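Local coordinates for envelope glycoprotein (Thogoto virus, PDB 5XEA), which probably attaches the virus to its receptor on the host cell and later drives fusion of the virion with the host membrane, at residues 53-58 and 128-134; 121-127 and 436-442. All coordinates share one frame; numbering follows the deposited sequence.

Contact 1 of 2, residues 53-58 and 128-134; sequences YCYNGG and NWKFAYH
Tyr-53 meets His-134 through its hydroxyl end: OH lies over one face of the imidazole, off toward the rim and 3.2 Å from ND1, with the two rings nearly parallel but slid so far apart that they hardly overlap. Cys-54, disulfide-bonded to Cys-66, sets its CB against the side-chain amide of Asn-128, while its carbonyl O takes a CA-H...O contact from His-134 CA. Tyr-55 covers the opposite face of His-134, its CD1 above the ring centre, the planes tilted 42° to each other. With CG anti to the backbone N (chi1 177°), the phenol runs past Ala-132 and Tyr-133, and one water joins its OH to Ala-132 O. Asn-128 ND2 donates a straight bond to Tyr-55 O, 3.0 Å, from above the carbonyl plane. Asn-56 turns its backbone to the other segment: N donates to Tyr-133 O, 3.1 Å, and O accepts a bent bond (139°) from Ala-132 N, 2.6 Å. Asn-56 ND2 makes only a weak bond to Asn-128 O and a further one to Leu-59 O of the second subunit. Gly-58 N returns to Asn-56 OD1, closing an Asx turn, and meets the edge of the Phe-131 ring. The last part of strand 40-56 thus meets the first of 133-156, antiparallel, with Tyr-55/His-134 a non-hydrogen-bonded pair within an aromatic cluster, beside a type II beta turn from Lys-130 to Tyr-133.

Contact 2 of 2, residues 121-127 and 436-442; sequences ELVRRDA and TMMYTKN
Thr-436, near the end of helix 421-437, lays its OG1 alongside the carboxylate end of Glu-121, 3.4 Å from CD, the two side chains running past each other in opposite directions. Each has its main polar partner elsewhere: Thr-436 OG1 bonds Ala-432 O, and Glu-121 forms a salt bridge with Arg-141. A water held by Arg-124 N, Thr-436 O and Lys-441 NZ bridges the two backbones. Met-437 is bent at chi2 (-70°) and chi3 (-69°), which lays SD across the arginine chain, 3.8 Å from Arg-124 CD and touching Leu-122 CD1. Its carbonyl O is met in plane by Arg-124 NH1 at 2.6 Å, a bent bond at the edge of the guanidinium, reached by an extended chain; NH1 also bonds weakly to Met-438 O of the third subunit. At Thr-440 the backbone N sits over one face of that guanidinium, and OG1 lies near both Asp-126 OD1 and Asn-442 OD1. Lys-441 N gives a straight bond (170°) to Arg-124 O, 2.9 Å, and Lys-441 O receives a weak one from Arg-125 NH1, whose guanidinium is also tied to Asp-97 and Gly-443. The lysine's aliphatic CG crosses Val-123 CG1 at about a right angle, while NZ turns back to Tyr-439 O. Asn-442 clasps Asp-126: OD1 accepts from Asp-126 N on a lone pair, 2.9 Å, and ND2 donates to Asp-126 OD1, modelled so short (2.5 Å) that its exact length is doubtful. Arginine ends on backbone carbonyls and an asparagine reading the backbone of one aspartate would fix how the C-terminal segment lies along 121-127. Arg-124 NE, buried here without a partner, is probably a modest cost to that grip.

Overall arrangement
Coming from the N terminus through strands 11-13 and 24-35, the chain reaches strand 40-56, which runs into 53-58; after 69 residues, which include strand 65-72 and helix 77-86, it returns at 128-134, and contact 1 closes that loop. Contact 2 starts inside it, at 121-127, and closes a far longer one of 308 intervening residues, including the long helix 282-327, when 436-442 arrives behind helix 421-437. The two loops therefore cross. Because 121-127 runs directly into 128-134, the contacts adjoin: their centres are about 18 Å apart, and Cys-54 SG packs on Asp-126 O. Together they tie strands 40-56 and 133-156 to the C-terminal segment; both touch the second subunit, and contact 2 the third as well.

Contact 1 of 2, residues 53-58 and 128-134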
loop_
_atom_site.group_PDB
_atom_site.type_symbol
_atom_site.label_atom_id
_atom_site.label_comp_id
_atom_site.label_asym_id
_atom_site.label_seq_id
_atom_site.Cartn_x
_atom_site.Cartn_y
_atom_site.Cartn_z
ATOM N N TYR B 53 -8.049 33.472 -36.825
ATOM C CA TYR B 53 -8.138 34.287 -38.032
ATOM C C TYR B 53 -9.596 34.703 -38.216
ATOM O O TYR B 53 -10.461 33.862 -38.470
ATOM C CB TYR B 53 -7.630 33.490 -39.227
ATOM C CG TYR B 53 -7.614 34.240 -40.543
ATOM C CD1 TYR B 53 -6.724 35.285 -40.758
ATOM C CD2 TYR B 53 -8.472 33.882 -41.585
ATOM C CE1 TYR B 53 -6.691 35.966 -41.980
ATOM C CE2 TYR B 53 -8.446 34.562 -42.811
ATOM C CZ TYR B 53 -7.548 35.594 -42.999
ATOM O OH TYR B 53 -7.508 36.266 -44.202
ATOM N N CYS B 54 -9.875 35.988 -38.091
ATOM C CA CYS B 54 -11.247 36.466 -38.070
ATOM C C CYS B 54 -11.458 37.448 -39.209
ATOM O O CYS B 54 -10.501 38.021 -39.726
ATOM C CB CYS B 54 -11.555 37.135 -36.735
ATOM S SG CYS B 54 -11.231 36.047 -35.313
ATOM N N TYR B 55 -12.718 37.631 -39.596
ATOM C CA TYR B 55 -13.104 38.720 -40.488
ATOM C C TYR B 55 -14.332 39.412 -39.919
ATOM O O TYR B 55 -15.284 38.754 -39.489
ATOM C CB TYR B 55 -13.394 38.241 -41.925
ATOM C CG TYR B 55 -13.873 39.364 -42.839
ATOM C CD1 TYR B 55 -12.997 40.356 -43.265
ATOM C CD2 TYR B 55 -15.206 39.448 -43.250
ATOM C CE1 TYR B 55 -13.425 41.389 -44.098
ATOM C CE2 TYR B 55 -15.642 40.489 -44.092
ATOM C CZ TYR B 55 -14.738 41.452 -44.504
ATOM O OH TYR B 55 -15.128 42.492 -45.314
ATOM N N ASN B 56 -14.296 40.735 -39.903
ATOM C CA ASN B 56 -15.401 41.551 -39.423
ATOM C C ASN B 56 -16.034 42.259 -40.626
ATOM O O ASN B 56 -15.526 43.283 -41.085
ATOM C CB ASN B 56 -14.899 42.558 -38.395
ATOM C CG ASN B 56 -16.016 43.371 -37.780
ATOM O OD1 ASN B 56 -17.152 43.339 -38.240
ATOM N ND2 ASN B 56 -15.694 44.097 -36.721
ATOM N N GLY B 57 -17.150 41.731 -41.119
ATOM C CA GLY B 57 -17.899 42.418 -42.174
ATOM C C GLY B 57 -19.274 42.877 -41.722
ATOM O O GLY B 57 -20.148 43.154 -42.547
ATOM N N GLY B 58 -19.477 42.970 -40.398
ATOM C CA GLY B 58 -20.779 43.257 -39.829
ATOM C C GLY B 58 -21.636 41.999 -39.840
ATOM O O GLY B 58 -21.324 41.063 -40.582
ATOM N N ASN B 128 -11.725 40.793 -33.091
ATOM C CA ASN B 128 -12.219 41.009 -34.449
ATOM C C ASN B 128 -12.823 42.407 -34.524
ATOM O O ASN B 128 -13.959 42.556 -34.969
ATOM C CB ASN B 128 -13.279 39.948 -34.790
ATOM C CG ASN B 128 -13.602 39.854 -36.285
ATOM O OD1 ASN B 128 -12.829 40.285 -37.144
ATOM N ND2 ASN B 128 -14.744 39.235 -36.593
ATOM N N TRP B 129 -12.110 43.427 -34.038
ATOM C CA TRP B 129 -12.735 44.720 -33.808
ATOM C C TRP B 129 -12.538 45.700 -34.965
ATOM O O TRP B 129 -13.025 46.832 -34.878
ATOM C CB TRP B 129 -12.235 45.356 -32.503
ATOM C CG TRP B 129 -10.755 45.290 -32.295
ATOM C CD1 TRP B 129 -10.082 44.412 -31.484
ATOM C CD2 TRP B 129 -9.762 46.151 -32.865
ATOM N NE1 TRP B 129 -8.733 44.668 -31.531
ATOM C CE2 TRP B 129 -8.509 45.729 -32.370
ATOM C CE3 TRP B 129 -9.809 47.230 -33.763
ATOM C CZ2 TRP B 129 -7.316 46.340 -32.740
ATOM C CZ3 TRP B 129 -8.620 47.841 -34.125
ATOM C CH2 TRP B 129 -7.390 47.393 -33.611
ATOM N N LYS B 130 -11.841 45.286 -36.026
ATOM C CA LYS B 130 -11.504 46.155 -37.150
ATOM C C LYS B 130 -12.513 45.900 -38.265
ATOM O O LYS B 130 -12.362 44.965 -39.055
ATOM C CB LYS B 130 -10.073 45.913 -37.617
ATOM C CG LYS B 130 -9.585 46.962 -38.622
ATOM C CD LYS B 130 -9.321 48.286 -37.941
ATOM C CE LYS B 130 -8.942 49.365 -38.963
ATOM N NZ LYS B 130 -8.580 50.640 -38.280
ATOM N N PHE B 131 -13.538 46.743 -38.322
ATOM C CA PHE B 131 -14.598 46.583 -39.308
ATOM C C PHE B 131 -14.044 46.595 -40.726
ATOM O O PHE B 131 -13.202 47.427 -41.069
ATOM C CB PHE B 131 -15.644 47.685 -39.163
ATOM C CG PHE B 131 -16.735 47.602 -40.195
ATOM C CD1 PHE B 131 -17.654 46.570 -40.158
ATOM C CD2 PHE B 131 -16.832 48.560 -41.221
ATOM C CE1 PHE B 131 -18.656 46.481 -41.103
ATOM C CE2 PHE B 131 -17.832 48.475 -42.177
ATOM C CZ PHE B 131 -18.753 47.440 -42.119
ATOM N N ALA B 132 -14.533 45.649 -41.539
ATOM C CA ALA B 132 -14.180 45.461 -42.944
ATOM C C ALA B 132 -12.749 45.020 -43.123
ATOM O O ALA B 132 -12.182 45.185 -44.216
ATOM C CB ALA B 132 -14.444 46.732 -43.786
ATOM N N TYR B 133 -12.143 44.447 -42.077
ATOM C CA TYR B 133 -10.815 43.872 -42.184
ATOM C C TYR B 133 -10.765 42.531 -41.471
ATOM O O TYR B 133 -11.620 42.193 -40.642
ATOM C CB TYR B 133 -9.738 44.788 -41.582
ATOM C CG TYR B 133 -9.445 46.043 -42.373
ATOM C CD1 TYR B 133 -8.388 46.083 -43.276
ATOM C CD2 TYR B 133 -10.212 47.191 -42.199
ATOM C CE1 TYR B 133 -8.115 47.228 -44.007
ATOM C CE2 TYR B 133 -9.941 48.344 -42.908
ATOM C CZ TYR B 133 -8.889 48.352 -43.815
ATOM O OH TYR B 133 -8.610 49.485 -44.531
ATOM N N HIS B 134 -9.719 41.781 -41.790
ATOM C CA HIS B 134 -9.390 40.540 -41.112
ATOM C C HIS B 134 -8.512 40.824 -39.900
ATOM O O HIS B 134 -7.768 41.813 -39.864
ATOM C CB HIS B 134 -8.657 39.595 -42.049
ATOM C CG HIS B 134 -9.462 39.186 -43.234
ATOM N ND1 HIS B 134 -10.112 37.977 -43.307
ATOM C CD2 HIS B 134 -9.733 39.832 -44.393
ATOM C CE1 HIS B 134 -10.748 37.890 -44.462
ATOM N NE2 HIS B 134 -10.528 38.999 -45.141
HETATM O O HOH W 1 -13.323 43.978 -46.509
#

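Contact 2 of 2, residues 121-127 and 436-442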
loop_
_atom_site.group_PDB
_atom_site.type_symbol
_atom_site.label_atom_id
_atom_site.label_comp_id
_atom_site.label_asym_id
_atom_site.label_seq_id
_atom_site.Cartn_x
_atom_site.Cartn_y
_atom_site.Cartn_z
ATOM N N GLU B 121 3.504 29.910 -21.906
ATOM C CA GLU B 121 2.064 29.686 -21.915
ATOM C C GLU B 121 1.402 30.667 -22.883
ATOM O O GLU B 121 1.852 31.807 -23.041
ATOM C CB GLU B 121 1.465 29.842 -20.517
ATOM C CG GLU B 121 -0.002 29.400 -20.430
ATOM C CD GLU B 121 -0.215 27.946 -20.894
ATOM O OE1 GLU B 121 -0.659 27.747 -22.042
ATOM O OE2 GLU B 121 0.060 26.999 -20.116
ATOM N N LEU B 122 0.347 30.212 -23.541
ATOM C CA LEU B 122 -0.324 31.022 -24.546
ATOM C C LEU B 122 -1.439 31.827 -23.894
ATOM O O LEU B 122 -1.875 31.529 -22.790
ATOM C CB LEU B 122 -0.880 30.149 -25.677
ATOM C CG LEU B 122 -1.931 29.060 -25.433
ATOM C CD1 LEU B 122 -3.352 29.582 -25.269
ATOM C CD2 LEU B 122 -1.865 28.067 -26.602
ATOM N N VAL B 123 -1.868 32.877 -24.585
ATOM C CA VAL B 123 -3.040 33.669 -24.234
ATOM C C VAL B 123 -4.090 33.366 -25.288
ATOM O O VAL B 123 -3.777 33.336 -26.480
ATOM C CB VAL B 123 -2.728 35.177 -24.205
ATOM C CG1 VAL B 123 -3.963 35.976 -23.784
ATOM C CG2 VAL B 123 -1.577 35.477 -23.262
ATOM N N ARG B 124 -5.319 33.106 -24.863
ATOM C CA ARG B 124 -6.389 32.808 -25.808
ATOM C C ARG B 124 -7.081 34.112 -26.185
ATOM O O ARG B 124 -7.733 34.729 -25.347
ATOM C CB ARG B 124 -7.393 31.826 -25.226
ATOM C CG ARG B 124 -8.619 31.692 -26.137
ATOM C CD ARG B 124 -9.649 30.796 -25.509
ATOM N NE ARG B 124 -10.821 30.675 -26.352
ATOM C CZ ARG B 124 -11.874 29.933 -26.041
ATOM N NH1 ARG B 124 -11.884 29.238 -24.909
ATOM N NH2 ARG B 124 -12.913 29.883 -26.859
ATOM N N ARG B 125 -6.940 34.533 -27.439
ATOM C CA ARG B 125 -7.535 35.792 -27.893
ATOM C C ARG B 125 -8.099 35.604 -29.296
ATOM O O ARG B 125 -7.444 34.997 -30.152
ATOM C CB ARG B 125 -6.491 36.922 -27.879
ATOM C CG ARG B 125 -7.037 38.311 -28.194
ATOM C CD ARG B 125 -6.012 39.401 -27.850
ATOM N NE ARG B 125 -6.480 40.730 -28.247
ATOM C CZ ARG B 125 -7.137 41.565 -27.448
ATOM N NH1 ARG B 125 -7.407 41.214 -26.194
ATOM N NH2 ARG B 125 -7.522 42.754 -27.894
ATOM N N ASP B 126 -9.313 36.100 -29.534
ATOM C CA ASP B 126 -9.892 36.057 -30.884
ATOM C C ASP B 126 -10.591 37.374 -31.230
ATOM O O ASP B 126 -11.709 37.401 -31.752
ATOM C CB ASP B 126 -10.834 34.866 -31.054
ATOM C CG ASP B 126 -11.981 34.859 -30.060
ATOM O OD1 ASP B 126 -12.190 35.870 -29.348
ATOM O OD2 ASP B 126 -12.687 33.825 -30.010
ATOM N N ALA B 127 -9.906 38.482 -30.975
ATOM C CA ALA B 127 -10.458 39.798 -31.274
ATOM C C ALA B 127 -10.722 39.963 -32.771
ATOM O O ALA B 127 -10.045 39.365 -33.619
ATOM C CB ALA B 127 -9.510 40.888 -30.780
ATOM N N THR B 436 -5.929 28.227 -19.011
ATOM C CA THR B 436 -5.682 29.346 -19.908
ATOM C C THR B 436 -6.800 29.511 -20.928
ATOM O O THR B 436 -7.105 30.637 -21.345
ATOM C CB THR B 436 -4.367 29.169 -20.654
ATOM O OG1 THR B 436 -3.380 28.606 -19.783
ATOM C CG2 THR B 436 -3.908 30.527 -21.079
ATOM N N MET B 437 -7.378 28.398 -21.381
ATOM C CA MET B 437 -8.423 28.410 -22.389
ATOM C C MET B 437 -9.799 28.716 -21.810
ATOM O O MET B 437 -10.753 28.866 -22.578
ATOM C CB MET B 437 -8.441 27.067 -23.117
ATOM C CG MET B 437 -7.172 26.816 -23.960
ATOM S SD MET B 437 -7.143 27.923 -25.407
ATOM C CE MET B 437 -8.504 27.235 -26.349
ATOM N N MET B 438 -9.909 28.838 -20.485
ATOM C CA MET B 438 -11.217 28.884 -19.833
ATOM C C MET B 438 -12.094 30.026 -20.372
ATOM O O MET B 438 -13.312 29.867 -20.520
ATOM C CB MET B 438 -11.035 29.033 -18.334
ATOM C CG MET B 438 -12.314 28.863 -17.589
ATOM S SD MET B 438 -11.972 28.844 -15.835
ATOM C CE MET B 438 -11.291 27.182 -15.659
ATOM N N TYR B 439 -11.503 31.176 -20.670
ATOM C CA TYR B 439 -12.249 32.219 -21.374
ATOM C C TYR B 439 -11.291 33.006 -22.260
ATOM O O TYR B 439 -10.075 33.025 -22.039
ATOM C CB TYR B 439 -13.002 33.155 -20.404
ATOM C CG TYR B 439 -12.126 33.737 -19.309
ATOM C CD1 TYR B 439 -11.503 34.962 -19.481
ATOM C CD2 TYR B 439 -11.916 33.055 -18.113
ATOM C CE1 TYR B 439 -10.691 35.503 -18.506
ATOM C CE2 TYR B 439 -11.090 33.594 -17.105
ATOM C CZ TYR B 439 -10.491 34.819 -17.312
ATOM O OH TYR B 439 -9.674 35.390 -16.361
ATOM N N THR B 440 -11.855 33.639 -23.285
ATOM C CA THR B 440 -11.065 34.459 -24.181
ATOM C C THR B 440 -10.735 35.798 -23.519
ATOM O O THR B 440 -11.519 36.353 -22.741
ATOM C CB THR B 440 -11.817 34.660 -25.498
ATOM O OG1 THR B 440 -10.922 35.187 -26.480
ATOM C CG2 THR B 440 -12.991 35.639 -25.312
ATOM N N LYS B 441 -9.544 36.303 -23.804
ATOM C CA LYS B 441 -9.082 37.558 -23.218
ATOM C C LYS B 441 -9.134 38.623 -24.317
ATOM O O LYS B 441 -8.117 38.979 -24.911
ATOM C CB LYS B 441 -7.653 37.399 -22.622
ATOM C CG LYS B 441 -7.398 36.066 -21.870
ATOM C CD LYS B 441 -7.848 36.098 -20.418
ATOM C CE LYS B 441 -7.425 34.805 -19.653
ATOM N NZ LYS B 441 -8.051 33.561 -20.215
ATOM N N ASN B 442 -10.341 39.126 -24.596
ATOM C CA ASN B 442 -10.587 40.000 -25.745
ATOM C C ASN B 442 -10.683 41.483 -25.402
ATOM O O ASN B 442 -11.119 42.269 -26.251
ATOM C CB ASN B 442 -11.866 39.583 -26.478
ATOM C CG ASN B 442 -11.676 38.338 -27.315
ATOM O OD1 ASN B 442 -10.544 37.881 -27.534
ATOM N ND2 ASN B 442 -12.782 37.780 -27.797
HETATM O O HOH W 2 -5.626 32.857 -22.022
#